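Local coordinates for protein synthesis inhibitor, putative (Thermotoga maritima, PDB 2B33) that belongs to the RutC (YjgF-like) family, can bind calcium and may act as a deaminase, at residues Q44-P49 with V127-E132; R65-L70 with E102-Y107; V84-V89 with A114-A119. All coordinates share one frame; numbering follows the deposited sequence.

Contact 1 of 3, residues Q44-P49 with V127-E132; sequences QIPIDP and VEIEIE
Gln-44 and Ile-131 form an antiparallel hydrogen-bonded pair where strand 38-44 ends against strand 129-136. Gln-44 N donates to Ile-131 O at 2.8 Å. Ile-131 N returns a bond of 3.1 Å to Gln-44 O. The same oxygen takes a CA-H...O contact from Glu-130 CA at 3.2 Å.

Beyond this pair, side chains make the contact. Pro-46 centres an inverse gamma turn, closed by Ile-47 N to Ile-45 O at 2.7 Å. Its ring is the tightly packed part. Pro-46 CD lies 3.3 Å from Ile-129 O, and CG and CD pack on Val-127 and on CG2 of Ile-129.

Ile-45 marks the more open side. Its CG2 sits anti to the carbonyl carbon, which brings it to 3.7 Å from Val-127 CG2 and alongside the extended Glu-130 chain. Further on, the loop runs away from strand 129-136, and Asp-48 and Pro-49 are partly exposed. Asp-48 is a calcium ligand in a structure of this protein, but this chain carries no calcium.

Helix 59-76 packs on Gln-44 through Asn-69 and Ile-73, and on Pro-46 through Val-66. Strand 84-91 flanks the other edge of strand 129-136, where Ile-129 meets Val-89 and Ile-131 meets Val-87.

Contact 2 of 3, residues R65-L70 with E102-Y107; sequences RVLENL and EVYSRY. With EDO (1,2-ethanediol), chain D.
Leu-67 is the main bump of this helix-helix contact. It fits a hollow on helix 97-108 lined by Val-103, Tyr-104 and Tyr-107. The two short helix segments run nearly parallel, with axes 10.5 Å apart and crossing at -24°.

Two parts of the leucine fill the hollow. Leu-67 CB sits over the centre of one face of the Tyr-107 ring, 3.8 Å from the centroid and almost on the ring normal. This is a CH-pi contact. The branch then reaches past the ring toward the other helix. Leu-67 CD1 comes to 3.7 Å from Tyr-107 CD1 and 3.8 Å from Tyr-104 CA, so it settles against the backbone of helix 97-108. It also reaches Val-103 CG1 at 4.2 Å, while Leu-67 CD2 leans toward the Tyr-104 ring.

Tyr-107 forms one wall of the hollow with its face turned to Leu-67 CB, and its hydroxyl reaches on to Glu-68. Glu-68 meets it at the ring edge. The glutamate chain is bent at CB-CG (chi2 -64°), which turns its carboxylate back to the phenol. Tyr-107 OH donates to Glu-68 OE2 at 2.8 Å. The anti lone pair is used, and the carboxylate and ring planes are 64° apart.

A 1,2-ethanediol, probably from the crystallisation liquor, lies at the outer side of the contact, by Arg-106. Arg-106 NH1 donates to its O2 at 3.3 Å, its C2 lies 3.9 Å from Val-103 CG1, and Glu-64 also binds it.

The chemistry is thus divided. Apolar atoms fill the buried middle. At its outer side one polar bond holds the phenol oxygen, while Leu-67 CB against the face limits how far the ring can turn. A carboxylate accepting from a phenol is consistent with an ionised Glu-68.

Contact 3 of 3, residues V84-V89 with A114-A119; sequences VVKVTV and ARSFVA
Val-89 and Phe-117 meet across two neighbouring parallel strands of a beta-alpha-beta unit, in which helix 97-108 links strand 84-91 to strand 114-119. Val-89 CG1 lies over the centre of one face of the Phe-117 ring, 3.7 Å from the centroid, in a CH-pi contact. Phe-117 CG is anti to the backbone N (chi1 -159°), which turns a face of the ring to Val-89.

Five backbone bonds set the register. They include Val-89 N to Ser-116 O at 2.9 Å and Val-118 N to Val-89 O at 3.0 Å.

Further out, Phe-97 meets the Phe-117 ring edge-to-face, and Val-100 and Asn-101 pack on it. An alanine in place of Phe-117 would probably leave Val-89 CG1 without its ring face and open a gap toward helix 97-108. Arg-115, on the same face of the sheet, makes a cation-pi contact with Tyr-104. Lys-86 and Ser-116, on the other face, both bond to Glu-132 of a neighbouring subunit.

Lys-86 bends at chi2 and chi4, which brings its amine forward along the strand to Val-87 O. That oxygen accepts from Lys-86 NZ at 2.9 Å and from Ser-116 N at 3.2 Å, from opposite faces of the carbonyl plane.

In the fold
The three contacts belong to one sheet and the helices packed on it. Contacts 1 and 3 lie in the same sheet, with centres about 14 Å apart, and Glu-132 O and Thr-88 N, 3.1 Å apart, probably bond strand to strand. Contact 2 supplies the helices packed on that sheet. Its centre is about 10 Å from contact 1 and about 12 Å from contact 3. Asn-69 ND2 lies 3.0 Å from Ile-47 O, a probable bond from helix to loop. Tyr-104 OH approaches Val-87 CG2 at 3.3 Å. The calcium ligand Asp-48 belongs to contact 1; its side chain is about 9 Å from that of Glu-68 in contact 2. Contacts 2 and 3 both touch the same neighbouring subunit of the three-chain assembly.

Contact 1 of 3, residues Q44-P49 with V127-E132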
loop_
_atom_site.group_PDB
_atom_site.type_symbol
_atom_site.label_atom_id
_atom_site.label_comp_id
_atom_site.label_asym_id
_atom_site.label_seq_id
_atom_site.Cartn_x
_atom_site.Cartn_y
_atom_site.Cartn_z
ATOM N N GLN A 44 -8.132 8.583 -3.544
ATOM C CA GLN A 44 -9.221 9.494 -3.859
ATOM C C GLN A 44 -10.287 9.436 -2.783
ATOM O O GLN A 44 -10.639 8.357 -2.322
ATOM C CB GLN A 44 -9.813 9.150 -5.231
ATOM C CG GLN A 44 -8.818 9.296 -6.380
ATOM C CD GLN A 44 -8.252 10.700 -6.472
ATOM O OE1 GLN A 44 -8.993 11.679 -6.605
ATOM N NE2 GLN A 44 -6.932 10.808 -6.396
ATOM N N ILE A 45 -10.801 10.606 -2.409
ATOM C CA ILE A 45 -11.834 10.736 -1.389
ATOM C C ILE A 45 -13.093 11.302 -2.060
ATOM O O ILE A 45 -12.994 11.839 -3.166
ATOM C CB ILE A 45 -11.341 11.594 -0.181
ATOM C CG1 ILE A 45 -10.871 12.991 -0.614
ATOM C CG2 ILE A 45 -10.220 10.860 0.515
ATOM C CD1 ILE A 45 -10.565 13.934 0.533
ATOM N N PRO A 46 -14.280 11.145 -1.428
ATOM C CA PRO A 46 -15.517 11.648 -2.029
ATOM C C PRO A 46 -15.638 13.174 -2.039
ATOM O O PRO A 46 -16.398 13.747 -1.265
ATOM C CB PRO A 46 -16.614 10.980 -1.186
ATOM C CG PRO A 46 -15.989 10.712 0.110
ATOM C CD PRO A 46 -14.547 10.433 -0.163
ATOM N N ILE A 47 -14.869 13.802 -2.928
ATOM C CA ILE A 47 -14.867 15.246 -3.132
ATOM C C ILE A 47 -15.282 15.495 -4.568
ATOM O O ILE A 47 -14.816 14.804 -5.475
ATOM C CB ILE A 47 -13.470 15.889 -2.858
ATOM C CG1 ILE A 47 -13.294 16.087 -1.350
ATOM C CG2 ILE A 47 -13.325 17.261 -3.558
ATOM C CD1 ILE A 47 -11.958 16.644 -0.921
ATOM N N ASP A 48 -16.152 16.483 -4.761
ATOM C CA ASP A 48 -16.592 16.886 -6.085
ATOM C C ASP A 48 -15.505 17.795 -6.684
ATOM O O ASP A 48 -15.164 18.808 -6.076
ATOM C CB ASP A 48 -17.929 17.611 -5.988
ATOM C CG ASP A 48 -18.545 17.895 -7.341
ATOM O OD1 ASP A 48 -18.058 18.789 -8.062
ATOM O OD2 ASP A 48 -19.559 17.246 -7.664
ATOM N N PRO A 49 -14.939 17.426 -7.857
ATOM C CA PRO A 49 -13.881 18.218 -8.511
ATOM C C PRO A 49 -14.188 19.684 -8.856
ATOM O O PRO A 49 -13.260 20.491 -8.938
ATOM C CB PRO A 49 -13.637 17.464 -9.821
ATOM C CG PRO A 49 -14.136 16.120 -9.600
ATOM C CD PRO A 49 -15.236 16.199 -8.621
ATOM N N VAL A 127 -13.501 11.716 6.022
ATOM C CA VAL A 127 -14.306 10.908 5.105
ATOM C C VAL A 127 -14.331 9.443 5.568
ATOM O O VAL A 127 -13.570 9.046 6.451
ATOM C CB VAL A 127 -13.831 10.986 3.617
ATOM C CG1 VAL A 127 -13.840 12.429 3.135
ATOM C CG2 VAL A 127 -12.469 10.310 3.399
ATOM N N GLU A 128 -15.205 8.655 4.951
ATOM C CA GLU A 128 -15.406 7.242 5.288
ATOM C C GLU A 128 -14.909 6.255 4.227
ATOM O O GLU A 128 -14.922 5.043 4.451
ATOM C CB GLU A 128 -16.897 7.044 5.546
ATOM C CG GLU A 128 -17.336 7.775 6.819
ATOM C CD GLU A 128 -18.588 8.598 6.670
ATOM O OE1 GLU A 128 -18.846 9.092 5.560
ATOM O OE2 GLU A 128 -19.284 8.805 7.694
ATOM N N ILE A 129 -14.457 6.764 3.091
ATOM C CA ILE A 129 -13.993 5.911 2.003
ATOM C C ILE A 129 -12.856 6.630 1.260
ATOM O O ILE A 129 -12.919 7.842 1.028
ATOM C CB ILE A 129 -15.199 5.497 1.069
ATOM C CG1 ILE A 129 -14.780 4.577 -0.077
ATOM C CG2 ILE A 129 -15.916 6.708 0.499
ATOM C CD1 ILE A 129 -14.390 3.180 0.349
ATOM N N GLU A 130 -11.800 5.877 0.952
ATOM C CA GLU A 130 -10.670 6.379 0.185
ATOM C C GLU A 130 -10.105 5.199 -0.583
ATOM O O GLU A 130 -9.920 4.126 -0.005
ATOM C CB GLU A 130 -9.595 7.019 1.073
ATOM C CG GLU A 130 -8.384 7.550 0.287
ATOM C CD GLU A 130 -7.364 8.286 1.132
ATOM O OE1 GLU A 130 -7.642 8.588 2.300
ATOM O OE2 GLU A 130 -6.267 8.576 0.619
ATOM N N ILE A 131 -9.847 5.403 -1.878
ATOM C CA ILE A 131 -9.342 4.348 -2.757
ATOM C C ILE A 131 -8.163 4.835 -3.612
ATOM O O ILE A 131 -8.261 5.849 -4.306
ATOM C CB ILE A 131 -10.457 3.800 -3.694
ATOM C CG1 ILE A 131 -11.674 3.344 -2.871
ATOM C CG2 ILE A 131 -9.906 2.650 -4.563
ATOM C CD1 ILE A 131 -12.891 2.905 -3.673
ATOM N N GLU A 132 -7.059 4.095 -3.540
ATOM C CA GLU A 132 -5.862 4.347 -4.332
ATOM C C GLU A 132 -5.723 3.158 -5.260
ATOM O O GLU A 132 -6.395 2.145 -5.070
ATOM C CB GLU A 132 -4.608 4.473 -3.462
ATOM C CG GLU A 132 -4.218 3.203 -2.710
ATOM C CD GLU A 132 -2.929 3.325 -1.928
ATOM O OE1 GLU A 132 -2.369 4.435 -1.808
ATOM O OE2 GLU A 132 -2.469 2.282 -1.431
#

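Contact 2 of 3, residues R65-L70 with E102-Y107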
loop_
_atom_site.group_PDB
_atom_site.type_symbol
_atom_site.label_atom_id
_atom_site.label_comp_id
_atom_site.label_asym_id
_atom_site.label_seq_id
_atom_site.Cartn_x
_atom_site.Cartn_y
_atom_site.Cartn_z
ATOM N N ARG A 65 -18.352 8.699 -6.260
ATOM C CA ARG A 65 -17.516 9.893 -6.413
ATOM C C ARG A 65 -16.034 9.525 -6.398
ATOM O O ARG A 65 -15.279 9.969 -7.258
ATOM C CB ARG A 65 -17.834 10.887 -5.289
ATOM C CG ARG A 65 -17.185 12.257 -5.386
ATOM C CD ARG A 65 -17.659 13.044 -6.609
ATOM N NE ARG A 65 -16.906 12.740 -7.827
ATOM C CZ ARG A 65 -17.198 13.185 -9.051
ATOM N NH1 ARG A 65 -18.262 13.952 -9.272
ATOM N NH2 ARG A 65 -16.422 12.847 -10.078
ATOM N N VAL A 66 -15.634 8.705 -5.426
ATOM C CA VAL A 66 -14.250 8.215 -5.326
ATOM C C VAL A 66 -13.812 7.495 -6.615
ATOM O O VAL A 66 -12.733 7.763 -7.146
ATOM C CB VAL A 66 -14.059 7.240 -4.130
ATOM C CG1 VAL A 66 -12.695 6.576 -4.177
ATOM C CG2 VAL A 66 -14.215 7.961 -2.796
ATOM N N LEU A 67 -14.645 6.577 -7.098
ATOM C CA LEU A 67 -14.345 5.825 -8.316
ATOM C C LEU A 67 -14.410 6.688 -9.569
ATOM O O LEU A 67 -13.695 6.414 -10.533
ATOM C CB LEU A 67 -15.251 4.597 -8.436
ATOM C CG LEU A 67 -15.029 3.532 -7.351
ATOM C CD1 LEU A 67 -16.139 2.513 -7.364
ATOM C CD2 LEU A 67 -13.682 2.844 -7.502
ATOM N N GLU A 68 -15.272 7.707 -9.569
ATOM C CA GLU A 68 -15.320 8.665 -10.679
ATOM C C GLU A 68 -14.051 9.514 -10.714
ATOM O O GLU A 68 -13.532 9.811 -11.791
ATOM C CB GLU A 68 -16.563 9.566 -10.622
ATOM C CG GLU A 68 -17.838 8.922 -11.174
ATOM C CD GLU A 68 -17.765 8.594 -12.683
ATOM O OE1 GLU A 68 -17.200 9.392 -13.468
ATOM O OE2 GLU A 68 -18.291 7.537 -13.087
ATOM N N ASN A 69 -13.561 9.899 -9.540
ATOM C CA ASN A 69 -12.308 10.638 -9.438
ATOM C C ASN A 69 -11.143 9.777 -9.927
ATOM O O ASN A 69 -10.307 10.247 -10.703
ATOM C CB ASN A 69 -12.062 11.105 -7.995
ATOM C CG ASN A 69 -13.042 12.177 -7.542
ATOM O OD1 ASN A 69 -13.696 12.815 -8.358
ATOM N ND2 ASN A 69 -13.120 12.398 -6.232
ATOM N N LEU A 70 -11.101 8.523 -9.471
ATOM C CA LEU A 70 -10.078 7.556 -9.903
ATOM C C LEU A 70 -10.089 7.365 -11.418
ATOM O O LEU A 70 -9.037 7.388 -12.058
ATOM C CB LEU A 70 -10.294 6.195 -9.220
ATOM C CG LEU A 70 -9.403 5.016 -9.661
ATOM C CD1 LEU A 70 -7.928 5.328 -9.460
ATOM C CD2 LEU A 70 -9.771 3.734 -8.918
ATOM N N GLU A 102 -20.710 -3.337 -4.145
ATOM C CA GLU A 102 -21.826 -3.218 -5.088
ATOM C C GLU A 102 -21.526 -2.144 -6.137
ATOM O O GLU A 102 -21.654 -2.385 -7.331
ATOM C CB GLU A 102 -23.101 -2.887 -4.295
ATOM C CG GLU A 102 -24.414 -2.880 -5.052
ATOM C CD GLU A 102 -25.619 -2.684 -4.123
ATOM O OE1 GLU A 102 -25.437 -2.329 -2.935
ATOM O OE2 GLU A 102 -26.760 -2.887 -4.582
ATOM N N VAL A 103 -21.101 -0.970 -5.678
ATOM C CA VAL A 103 -20.735 0.139 -6.569
ATOM C C VAL A 103 -19.401 -0.159 -7.286
ATOM O O VAL A 103 -19.257 0.124 -8.470
ATOM C CB VAL A 103 -20.634 1.493 -5.801
ATOM C CG1 VAL A 103 -20.248 2.624 -6.750
ATOM C CG2 VAL A 103 -21.954 1.819 -5.081
ATOM N N TYR A 104 -18.445 -0.723 -6.552
ATOM C CA TYR A 104 -17.126 -1.093 -7.070
ATOM C C TYR A 104 -17.240 -2.036 -8.276
ATOM O O TYR A 104 -16.547 -1.850 -9.272
ATOM C CB TYR A 104 -16.320 -1.752 -5.945
ATOM C CG TYR A 104 -14.870 -2.044 -6.231
ATOM C CD1 TYR A 104 -14.496 -3.196 -6.902
ATOM C CD2 TYR A 104 -13.866 -1.198 -5.774
ATOM C CE1 TYR A 104 -13.172 -3.486 -7.151
ATOM C CE2 TYR A 104 -12.534 -1.486 -6.011
ATOM C CZ TYR A 104 -12.192 -2.635 -6.703
ATOM O OH TYR A 104 -10.875 -2.944 -6.961
ATOM N N SER A 105 -18.125 -3.031 -8.169
ATOM C CA SER A 105 -18.384 -4.004 -9.242
ATOM C C SER A 105 -18.829 -3.381 -10.561
ATOM O O SER A 105 -18.599 -3.956 -11.624
ATOM C CB SER A 105 -19.488 -4.987 -8.834
ATOM O OG SER A 105 -19.129 -5.739 -7.701
ATOM N N ARG A 106 -19.498 -2.233 -10.488
ATOM C CA ARG A 106 -19.944 -1.517 -11.685
ATOM C C ARG A 106 -18.787 -0.866 -12.454
ATOM O O ARG A 106 -18.955 -0.507 -13.612
ATOM C CB ARG A 106 -21.029 -0.492 -11.321
ATOM C CG ARG A 106 -22.337 -1.175 -10.925
ATOM C CD ARG A 106 -23.182 -0.380 -9.943
ATOM N NE ARG A 106 -24.338 -1.181 -9.519
ATOM C CZ ARG A 106 -25.115 -0.951 -8.454
ATOM N NH1 ARG A 106 -24.886 0.066 -7.614
ATOM N NH2 ARG A 106 -26.131 -1.776 -8.206
ATOM N N TYR A 107 -17.629 -0.722 -11.806
ATOM C CA TYR A 107 -16.402 -0.197 -12.425
ATOM C C TYR A 107 -15.404 -1.322 -12.768
ATOM O O TYR A 107 -14.856 -1.327 -13.869
ATOM C CB TYR A 107 -15.753 0.864 -11.508
ATOM C CG TYR A 107 -16.569 2.145 -11.416
ATOM C CD1 TYR A 107 -17.720 2.201 -10.645
ATOM C CD2 TYR A 107 -16.197 3.291 -12.118
ATOM C CE1 TYR A 107 -18.486 3.358 -10.570
ATOM C CE2 TYR A 107 -16.958 4.459 -12.049
ATOM C CZ TYR A 107 -18.102 4.484 -11.273
ATOM O OH TYR A 107 -18.868 5.625 -11.187
HETATM C C1 EDO D . -23.210 4.223 -10.860
HETATM O O1 EDO D . -22.338 5.353 -10.989
HETATM C C2 EDO D . -22.648 3.261 -9.812
HETATM O O2 EDO D . -23.694 2.796 -8.946
#

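Contact 3 of 3, residues V84-V89 with A114-A119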
loop_
_atom_site.group_PDB
_atom_site.type_symbol
_atom_site.label_atom_id
_atom_site.label_comp_id
_atom_site.label_asym_id
_atom_site.label_seq_id
_atom_site.Cartn_x
_atom_site.Cartn_y
_atom_site.Cartn_z
ATOM N N VAL A 84 -5.994 -1.112 -14.550
ATOM C CA VAL A 84 -5.791 -1.201 -13.098
ATOM C C VAL A 84 -5.475 -2.640 -12.689
ATOM O O VAL A 84 -6.220 -3.551 -13.042
ATOM C CB VAL A 84 -7.017 -0.683 -12.314
ATOM C CG1 VAL A 84 -6.850 -0.904 -10.798
ATOM C CG2 VAL A 84 -7.226 0.808 -12.590
ATOM N N VAL A 85 -4.371 -2.819 -11.961
ATOM C CA VAL A 85 -3.895 -4.139 -11.504
ATOM C C VAL A 85 -4.032 -4.373 -10.007
ATOM O O VAL A 85 -4.178 -5.515 -9.573
ATOM C CB VAL A 85 -2.404 -4.391 -11.892
ATOM C CG1 VAL A 85 -2.234 -4.362 -13.409
ATOM C CG2 VAL A 85 -1.439 -3.396 -11.225
ATOM N N LYS A 86 -3.961 -3.295 -9.225
ATOM C CA LYS A 86 -4.028 -3.373 -7.784
ATOM C C LYS A 86 -4.763 -2.160 -7.251
ATOM O O LYS A 86 -4.485 -1.029 -7.668
ATOM C CB LYS A 86 -2.616 -3.436 -7.202
ATOM C CG LYS A 86 -2.524 -3.494 -5.674
ATOM C CD LYS A 86 -3.244 -4.687 -5.067
ATOM C CE LYS A 86 -3.026 -4.755 -3.567
ATOM N NZ LYS A 86 -3.645 -3.619 -2.884
ATOM N N VAL A 87 -5.693 -2.412 -6.335
ATOM C CA VAL A 87 -6.492 -1.375 -5.688
ATOM C C VAL A 87 -6.398 -1.585 -4.171
ATOM O O VAL A 87 -6.217 -2.704 -3.706
ATOM C CB VAL A 87 -7.976 -1.454 -6.157
ATOM C CG1 VAL A 87 -8.817 -0.391 -5.500
ATOM C CG2 VAL A 87 -8.076 -1.309 -7.689
ATOM N N THR A 88 -6.472 -0.501 -3.408
ATOM C CA THR A 88 -6.504 -0.586 -1.951
ATOM C C THR A 88 -7.630 0.330 -1.489
ATOM O O THR A 88 -7.598 1.526 -1.756
ATOM C CB THR A 88 -5.164 -0.202 -1.280
ATOM O OG1 THR A 88 -4.132 -1.098 -1.701
ATOM C CG2 THR A 88 -5.262 -0.302 0.237
ATOM N N VAL A 89 -8.627 -0.252 -0.825
ATOM C CA VAL A 89 -9.764 0.488 -0.300
ATOM C C VAL A 89 -9.526 0.698 1.191
ATOM O O VAL A 89 -9.247 -0.262 1.921
ATOM C CB VAL A 89 -11.098 -0.291 -0.449
ATOM C CG1 VAL A 89 -12.269 0.500 0.146
ATOM C CG2 VAL A 89 -11.390 -0.618 -1.904
ATOM N N ALA A 114 -6.383 -6.968 -8.475
ATOM C CA ALA A 114 -6.048 -7.435 -7.128
ATOM C C ALA A 114 -6.521 -6.355 -6.166
ATOM O O ALA A 114 -6.599 -5.186 -6.552
ATOM C CB ALA A 114 -4.559 -7.658 -6.992
ATOM N N ARG A 115 -6.851 -6.732 -4.929
ATOM C CA ARG A 115 -7.371 -5.766 -3.971
ATOM C C ARG A 115 -7.158 -6.111 -2.494
ATOM O O ARG A 115 -7.056 -7.277 -2.125
ATOM C CB ARG A 115 -8.877 -5.607 -4.219
ATOM C CG ARG A 115 -9.541 -4.470 -3.468
ATOM C CD ARG A 115 -11.026 -4.398 -3.741
ATOM N NE ARG A 115 -11.763 -5.521 -3.154
ATOM C CZ ARG A 115 -13.092 -5.643 -3.148
ATOM N NH1 ARG A 115 -13.870 -4.704 -3.691
ATOM N NH2 ARG A 115 -13.654 -6.715 -2.588
ATOM N N SER A 116 -7.062 -5.061 -1.676
ATOM C CA SER A 116 -7.059 -5.140 -0.206
ATOM C C SER A 116 -8.101 -4.124 0.251
ATOM O O SER A 116 -8.186 -3.026 -0.289
ATOM C CB SER A 116 -5.703 -4.816 0.417
ATOM O OG SER A 116 -4.815 -5.909 0.325
ATOM N N PHE A 117 -8.903 -4.516 1.233
ATOM C CA PHE A 117 -9.973 -3.696 1.766
ATOM C C PHE A 117 -9.736 -3.710 3.273
ATOM O O PHE A 117 -9.861 -4.765 3.903
ATOM C CB PHE A 117 -11.302 -4.348 1.399
ATOM C CG PHE A 117 -12.496 -3.425 1.437
ATOM C CD1 PHE A 117 -12.900 -2.811 2.613
ATOM C CD2 PHE A 117 -13.272 -3.250 0.303
ATOM C CE1 PHE A 117 -14.020 -1.994 2.638
ATOM C CE2 PHE A 117 -14.386 -2.446 0.326
ATOM C CZ PHE A 117 -14.766 -1.820 1.489
ATOM N N VAL A 118 -9.365 -2.557 3.836
ATOM C CA VAL A 118 -9.077 -2.425 5.275
ATOM C C VAL A 118 -9.801 -1.224 5.868
ATOM O O VAL A 118 -10.100 -0.261 5.160
ATOM C CB VAL A 118 -7.551 -2.314 5.566
ATOM C CG1 VAL A 118 -6.845 -3.559 5.100
ATOM C CG2 VAL A 118 -6.922 -1.071 4.918
ATOM N N ALA A 119 -10.080 -1.293 7.169
ATOM C CA ALA A 119 -10.763 -0.211 7.881
ATOM C C ALA A 119 -9.781 0.449 8.841
ATOM O O ALA A 119 -9.327 -0.181 9.799
ATOM C CB ALA A 119 -11.979 -0.718 8.632
#